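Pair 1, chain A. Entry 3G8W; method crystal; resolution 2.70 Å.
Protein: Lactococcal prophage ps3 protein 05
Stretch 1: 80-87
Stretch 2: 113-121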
# COMPACT_ATOMS: atom_id res chain seq x y z
N LYS A 80 3.45 0.21 -10.51
CA LYS A 80 3.25 -0.78 -9.47
C LYS A 80 2.22 -1.87 -9.79
O LYS A 80 1.94 -2.74 -8.95
CB LYS A 80 2.99 -0.09 -8.13
CG LYS A 80 4.21 0.71 -7.76
CD LYS A 80 4.35 1.04 -6.32
CE LYS A 80 5.83 1.19 -5.92
NZ LYS A 80 6.47 2.32 -6.67
N CYS A 81 1.74 -1.87 -11.03
CA CYS A 81 0.71 -2.80 -11.50
C CYS A 81 1.13 -4.22 -11.63
O CYS A 81 0.28 -5.09 -11.76
CB CYS A 81 0.17 -2.37 -12.84
SG CYS A 81 -0.98 -1.08 -12.62
N HIS A 82 2.43 -4.49 -11.61
CA HIS A 82 2.87 -5.87 -11.68
C HIS A 82 2.72 -6.56 -10.33
O HIS A 82 3.01 -7.73 -10.21
CB HIS A 82 4.30 -5.93 -12.19
CG HIS A 82 5.27 -5.29 -11.27
ND1 HIS A 82 5.22 -3.95 -10.97
CD2 HIS A 82 6.26 -5.81 -10.52
CE1 HIS A 82 6.17 -3.66 -10.10
NE2 HIS A 82 6.82 -4.77 -9.81
N LYS A 83 2.26 -5.85 -9.30
CA LYS A 83 2.23 -6.41 -7.93
C LYS A 83 0.85 -6.40 -7.31
O LYS A 83 -0.01 -5.62 -7.71
CB LYS A 83 3.10 -5.59 -6.99
CG LYS A 83 4.54 -5.76 -7.18
CD LYS A 83 5.21 -4.44 -7.03
CE LYS A 83 5.07 -3.85 -5.63
NZ LYS A 83 5.92 -2.62 -5.42
N ALA A 84 0.65 -7.25 -6.31
CA ALA A 84 -0.66 -7.31 -5.68
C ALA A 84 -0.56 -7.87 -4.30
O ALA A 84 0.36 -8.63 -4.02
CB ALA A 84 -1.65 -8.14 -6.54
N ILE A 85 -1.51 -7.52 -3.46
CA ILE A 85 -1.54 -7.95 -2.08
C ILE A 85 -2.71 -8.86 -1.92
O ILE A 85 -3.79 -8.59 -2.46
CB ILE A 85 -1.83 -6.76 -1.13
CG1 ILE A 85 -0.85 -5.60 -1.36
CG2 ILE A 85 -1.72 -7.19 0.29
CD1 ILE A 85 0.61 -5.95 -1.18
N LEU A 86 -2.51 -9.95 -1.17
CA LEU A 86 -3.58 -10.84 -0.72
C LEU A 86 -3.99 -10.45 0.68
O LEU A 86 -3.14 -10.30 1.54
CB LEU A 86 -3.07 -12.26 -0.71
CG LEU A 86 -2.91 -12.98 -2.04
CD1 LEU A 86 -2.20 -14.26 -1.82
CD2 LEU A 86 -4.29 -13.28 -2.57
N GLU A 87 -5.27 -10.28 0.93
CA GLU A 87 -5.73 -9.84 2.25
C GLU A 87 -7.05 -10.50 2.64
O GLU A 87 -7.78 -11.03 1.79
CB GLU A 87 -5.87 -8.32 2.29
N GLN A 113 -3.65 -11.84 -15.26
CA GLN A 113 -3.69 -10.39 -15.30
C GLN A 113 -2.30 -9.82 -15.43
O GLN A 113 -2.12 -8.62 -15.27
CB GLN A 113 -4.32 -9.84 -14.02
CG GLN A 113 -5.69 -10.37 -13.72
CD GLN A 113 -6.68 -10.02 -14.80
OE1 GLN A 113 -6.78 -8.87 -15.23
NE2 GLN A 113 -7.43 -11.02 -15.25
N ASN A 114 -1.32 -10.69 -15.68
CA ASN A 114 0.09 -10.29 -15.71
C ASN A 114 0.66 -9.72 -14.40
O ASN A 114 1.69 -9.05 -14.39
CB ASN A 114 0.35 -9.32 -16.86
CG ASN A 114 -0.14 -9.86 -18.18
OD1 ASN A 114 0.12 -11.01 -18.53
ND2 ASN A 114 -0.86 -9.02 -18.92
N ILE A 115 -0.01 -9.99 -13.28
CA ILE A 115 0.55 -9.68 -11.99
C ILE A 115 1.77 -10.57 -11.74
O ILE A 115 1.66 -11.79 -11.71
CB ILE A 115 -0.52 -9.79 -10.88
CG1 ILE A 115 -1.61 -8.71 -11.11
CG2 ILE A 115 0.13 -9.71 -9.47
CD1 ILE A 115 -3.01 -9.01 -10.52
N GLU A 116 2.93 -9.95 -11.61
CA GLU A 116 4.18 -10.67 -11.46
C GLU A 116 4.48 -11.17 -10.07
O GLU A 116 5.12 -12.21 -9.91
CB GLU A 116 5.32 -9.80 -11.93
CG GLU A 116 5.90 -10.24 -13.22
CD GLU A 116 6.20 -9.08 -14.11
OE1 GLU A 116 7.15 -8.34 -13.82
OE2 GLU A 116 5.46 -8.91 -15.10
N THR A 117 4.07 -10.42 -9.06
CA THR A 117 4.37 -10.86 -7.72
C THR A 117 3.21 -10.66 -6.73
O THR A 117 2.45 -9.69 -6.83
CB THR A 117 5.72 -10.28 -7.21
OG1 THR A 117 5.53 -9.04 -6.55
CG2 THR A 117 6.77 -10.13 -8.33
N LEU A 118 3.06 -11.60 -5.79
CA LEU A 118 2.05 -11.51 -4.75
C LEU A 118 2.71 -11.34 -3.39
O LEU A 118 3.73 -11.99 -3.11
CB LEU A 118 1.17 -12.76 -4.72
CG LEU A 118 0.34 -13.00 -5.98
CD1 LEU A 118 -0.46 -14.30 -5.87
CD2 LEU A 118 -0.59 -11.84 -6.29
N MSE A 119 2.12 -10.46 -2.58
CA MSE A 119 2.52 -10.27 -1.21
C MSE A 119 1.36 -10.43 -0.23
O MSE A 119 0.21 -10.12 -0.52
CB MSE A 119 3.15 -8.90 -1.01
CG MSE A 119 4.61 -8.79 -1.39
SE MSE A 119 4.92 -6.97 -2.00
CE MSE A 119 5.04 -5.98 -0.36
N ILE A 120 1.70 -10.90 0.96
CA ILE A 120 0.75 -10.98 2.06
C ILE A 120 1.49 -10.62 3.34
O ILE A 120 2.64 -10.98 3.53
CB ILE A 120 0.07 -12.39 2.14
CG1 ILE A 120 -1.05 -12.39 3.18
CG2 ILE A 120 1.08 -13.55 2.31
CD1 ILE A 120 -2.20 -13.33 2.77
N ALA A 121 0.82 -9.84 4.18
CA ALA A 121 1.31 -9.49 5.50
C ALA A 121 0.58 -10.37 6.48
O ALA A 121 -0.66 -10.39 6.52
CB ALA A 121 1.06 -8.03 5.79

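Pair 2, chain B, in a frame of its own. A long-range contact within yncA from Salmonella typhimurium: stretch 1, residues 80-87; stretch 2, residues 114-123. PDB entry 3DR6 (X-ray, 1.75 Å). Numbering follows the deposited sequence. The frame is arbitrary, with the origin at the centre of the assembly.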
# COMPACT_ATOMS: atom_id res chain seq x y z
N PHE B 80 3.19 0.77 -9.94
CA PHE B 80 1.94 0.14 -9.55
C PHE B 80 0.71 0.70 -10.27
O PHE B 80 -0.44 0.39 -9.88
CB PHE B 80 1.76 0.31 -8.03
CG PHE B 80 2.79 -0.41 -7.23
CD1 PHE B 80 3.82 0.29 -6.61
CD2 PHE B 80 2.72 -1.81 -7.09
CE1 PHE B 80 4.79 -0.39 -5.88
CE2 PHE B 80 3.68 -2.50 -6.34
CZ PHE B 80 4.71 -1.79 -5.73
N ARG B 81 0.94 1.50 -11.30
CA ARG B 81 -0.15 2.29 -11.92
C ARG B 81 -1.17 1.45 -12.70
O ARG B 81 -2.17 2.00 -13.17
CB ARG B 81 0.42 3.40 -12.83
CG ARG B 81 1.13 2.88 -14.09
CD ARG B 81 1.81 3.99 -14.91
NE ARG B 81 2.40 3.50 -16.16
CZ ARG B 81 3.59 2.90 -16.24
NH1 ARG B 81 4.31 2.69 -15.14
NH2 ARG B 81 4.05 2.51 -17.43
N TYR B 82 -0.92 0.16 -12.89
CA TYR B 82 -1.95 -0.74 -13.44
C TYR B 82 -2.58 -1.67 -12.42
O TYR B 82 -3.36 -2.55 -12.77
CB TYR B 82 -1.43 -1.48 -14.68
CG TYR B 82 -0.88 -0.50 -15.68
CD1 TYR B 82 0.48 -0.45 -15.92
CD2 TYR B 82 -1.72 0.41 -16.35
CE1 TYR B 82 1.02 0.44 -16.82
CE2 TYR B 82 -1.18 1.34 -17.26
CZ TYR B 82 0.20 1.33 -17.47
OH TYR B 82 0.83 2.19 -18.34
N THR B 83 -2.29 -1.42 -11.13
CA THR B 83 -2.87 -2.18 -10.02
C THR B 83 -3.75 -1.27 -9.16
O THR B 83 -3.29 -0.22 -8.64
CB THR B 83 -1.76 -2.83 -9.15
OG1 THR B 83 -0.95 -3.68 -9.98
CG2 THR B 83 -2.38 -3.68 -8.01
N VAL B 84 -5.02 -1.64 -9.06
CA VAL B 84 -5.97 -0.86 -8.28
C VAL B 84 -6.50 -1.69 -7.11
O VAL B 84 -6.48 -2.93 -7.15
CB VAL B 84 -7.15 -0.32 -9.14
CG1 VAL B 84 -6.67 0.83 -10.08
CG2 VAL B 84 -7.88 -1.47 -9.91
N GLU B 85 -6.94 -1.00 -6.07
CA GLU B 85 -7.55 -1.65 -4.92
C GLU B 85 -8.99 -1.16 -4.77
O GLU B 85 -9.25 0.07 -4.78
CB GLU B 85 -6.76 -1.33 -3.64
CG GLU B 85 -7.42 -1.91 -2.43
CD GLU B 85 -6.64 -1.67 -1.16
OE1 GLU B 85 -5.53 -1.08 -1.25
OE2 GLU B 85 -7.16 -2.08 -0.08
N HIS B 86 -9.91 -2.10 -4.60
CA HIS B 86 -11.35 -1.78 -4.61
C HIS B 86 -11.85 -1.47 -3.22
O HIS B 86 -11.24 -1.86 -2.24
CB HIS B 86 -12.20 -2.92 -5.27
CG HIS B 86 -12.46 -4.11 -4.40
ND1 HIS B 86 -13.23 -4.06 -3.26
CD2 HIS B 86 -12.09 -5.41 -4.53
CE1 HIS B 86 -13.28 -5.26 -2.70
NE2 HIS B 86 -12.61 -6.10 -3.48
N SER B 87 -12.97 -0.76 -3.15
CA SER B 87 -13.70 -0.64 -1.91
C SER B 87 -15.17 -0.83 -2.28
O SER B 87 -15.69 -0.16 -3.19
CB SER B 87 -13.39 0.70 -1.21
OG SER B 87 -13.88 1.82 -1.96
N CYS B 114 -10.42 0.91 -17.92
CA CYS B 114 -9.35 1.81 -17.53
C CYS B 114 -7.97 1.19 -17.84
O CYS B 114 -6.93 1.78 -17.53
CB CYS B 114 -9.47 2.17 -16.05
SG CYS B 114 -10.88 3.24 -15.66
N GLY B 115 -7.99 0.01 -18.46
CA GLY B 115 -6.77 -0.77 -18.75
C GLY B 115 -6.04 -1.35 -17.55
O GLY B 115 -4.88 -1.74 -17.66
N LYS B 116 -6.70 -1.43 -16.40
CA LYS B 116 -6.01 -1.91 -15.19
C LYS B 116 -5.68 -3.39 -15.33
O LYS B 116 -6.45 -4.16 -15.91
CB LYS B 116 -6.81 -1.65 -13.92
CG LYS B 116 -7.04 -0.14 -13.57
CD LYS B 116 -5.76 0.67 -13.71
CE LYS B 116 -5.99 2.15 -13.36
NZ LYS B 116 -4.70 2.89 -13.56
N HIS B 117 -4.52 -3.79 -14.82
CA HIS B 117 -4.00 -5.16 -15.03
C HIS B 117 -4.29 -6.12 -13.87
O HIS B 117 -4.44 -7.34 -14.08
CB HIS B 117 -2.49 -5.11 -15.34
CG HIS B 117 -1.88 -6.44 -15.70
ND1 HIS B 117 -2.28 -7.17 -16.79
CD2 HIS B 117 -0.89 -7.15 -15.11
CE1 HIS B 117 -1.56 -8.28 -16.87
NE2 HIS B 117 -0.70 -8.29 -15.87
N VAL B 118 -4.36 -5.58 -12.64
CA VAL B 118 -4.66 -6.41 -11.46
C VAL B 118 -5.60 -5.62 -10.55
O VAL B 118 -5.37 -4.42 -10.38
CB VAL B 118 -3.36 -6.76 -10.63
CG1 VAL B 118 -3.72 -7.55 -9.36
CG2 VAL B 118 -2.35 -7.54 -11.50
N MSE B 119 -6.65 -6.25 -9.98
CA MSE B 119 -7.43 -5.62 -8.87
C MSE B 119 -7.09 -6.38 -7.60
O MSE B 119 -7.07 -7.61 -7.57
CB MSE B 119 -8.99 -5.54 -9.04
CG MSE B 119 -9.87 -4.44 -8.02
SE MSE B 119 -11.62 -5.01 -8.50
CE MSE B 119 -11.26 -5.40 -10.49
N VAL B 120 -6.81 -5.61 -6.58
CA VAL B 120 -6.47 -6.14 -5.27
C VAL B 120 -7.62 -5.89 -4.31
O VAL B 120 -8.20 -4.79 -4.32
CB VAL B 120 -5.21 -5.44 -4.75
CG1 VAL B 120 -4.89 -5.90 -3.30
CG2 VAL B 120 -4.03 -5.73 -5.64
N ALA B 121 -7.92 -6.87 -3.47
CA ALA B 121 -8.83 -6.70 -2.36
C ALA B 121 -8.03 -6.83 -1.06
O ALA B 121 -7.22 -7.74 -0.92
CB ALA B 121 -9.93 -7.78 -2.42
N GLY B 122 -8.26 -5.91 -0.12
CA GLY B 122 -7.68 -5.98 1.23
C GLY B 122 -8.82 -6.40 2.14
O GLY B 122 -9.86 -5.72 2.22
N ILE B 123 -8.67 -7.56 2.79
CA ILE B 123 -9.75 -8.20 3.52
C ILE B 123 -9.23 -8.58 4.90
O ILE B 123 -8.12 -9.12 5.02
CB ILE B 123 -10.25 -9.49 2.75
CG1 ILE B 123 -10.67 -9.18 1.31
CG2 ILE B 123 -11.40 -10.16 3.52
CD1 ILE B 123 -10.86 -10.46 0.46
O HOH W 1 -3.64 2.09 -10.73
O HOH W 2 -10.14 -3.93 -0.58

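Parallel strands can pair through nearly the same backbone arrangement while the side chains packed on the faces of the sheet differ in kind, and these two pairs illustrate the point. Over fourteen central residues their backbones superpose with an RMSD of 0.6 Å. In each, a type I turn, from Lys A80 to Lys A83 in pair 1 and from Phe B80 to Thr B83 in pair 2, leads into a strand that runs parallel to its neighbour, with axes 4.6 Å apart at closest approach and inclined by 36° and 41°.

The hydrogen-bond ladder is common to both. Where the second strand begins, one carbonyl accepts two amides: His A82 O takes Glu A116 N at 2.6 Å and Thr A117 N at 3.1 Å, and the matching Tyr B82 O takes His B117 N at 2.7 Å and Val B118 N at 3.2 Å. Further along, Met A119 N donates to Ala A84 O (2.9 Å) just as Val B120 N donates to Val B84 O (2.8 Å). The bond from Ala A84 N to Thr A117 O (3.1 Å) is weak, whereas its counterpart from Val B84 N to Val B118 O, also 3.1 Å, is well aligned at 162°. Because backbone atoms make these bonds, the ladder accommodates different side chains.

A clear difference in kind is at the matched positions Ile A115 and Lys B116. In pair 1, the CG2 of Ile A115 packs against the CB of Ala A84 at 3.8 Å. Lys B116 also touches the matching position, its CE lying 3.6 Å from Val B84 CG1, but its chain continues to an ammonium group, and Lys B116 NZ donates to Arg B81 O at 2.7 Å. A water accepts from Lys B116 NZ (3.1 Å) and lies 3.1 Å from Thr B83 O. The aliphatic part packs, and the charged end links the turn of stretch 1 to the loop that leads into the second strand.

On one face of the sheet in pair 1, Ala A84 CB meets Leu A118 CD2 at 3.9 Å; on the matching face in pair 2, Val B84 CG2 meets CG of Met B119, a selenomethionine, at 4.0 Å. At the next position on the first strand, Ile A85 places CD1 3.9 Å from CB of Met A119, also a selenomethionine, while the matching Glu B85 has its carboxylate hydrogen-bonded elsewhere in the structure. Finally, Leu A86 CB packs on Ile A120 CD1 at 3.7 Å. In pair 2 the partner is smaller, and the end of the His B86 side chain comes nearer to the second strand: His B86 NE2 lies 3.3 Å from Ala B121 CB.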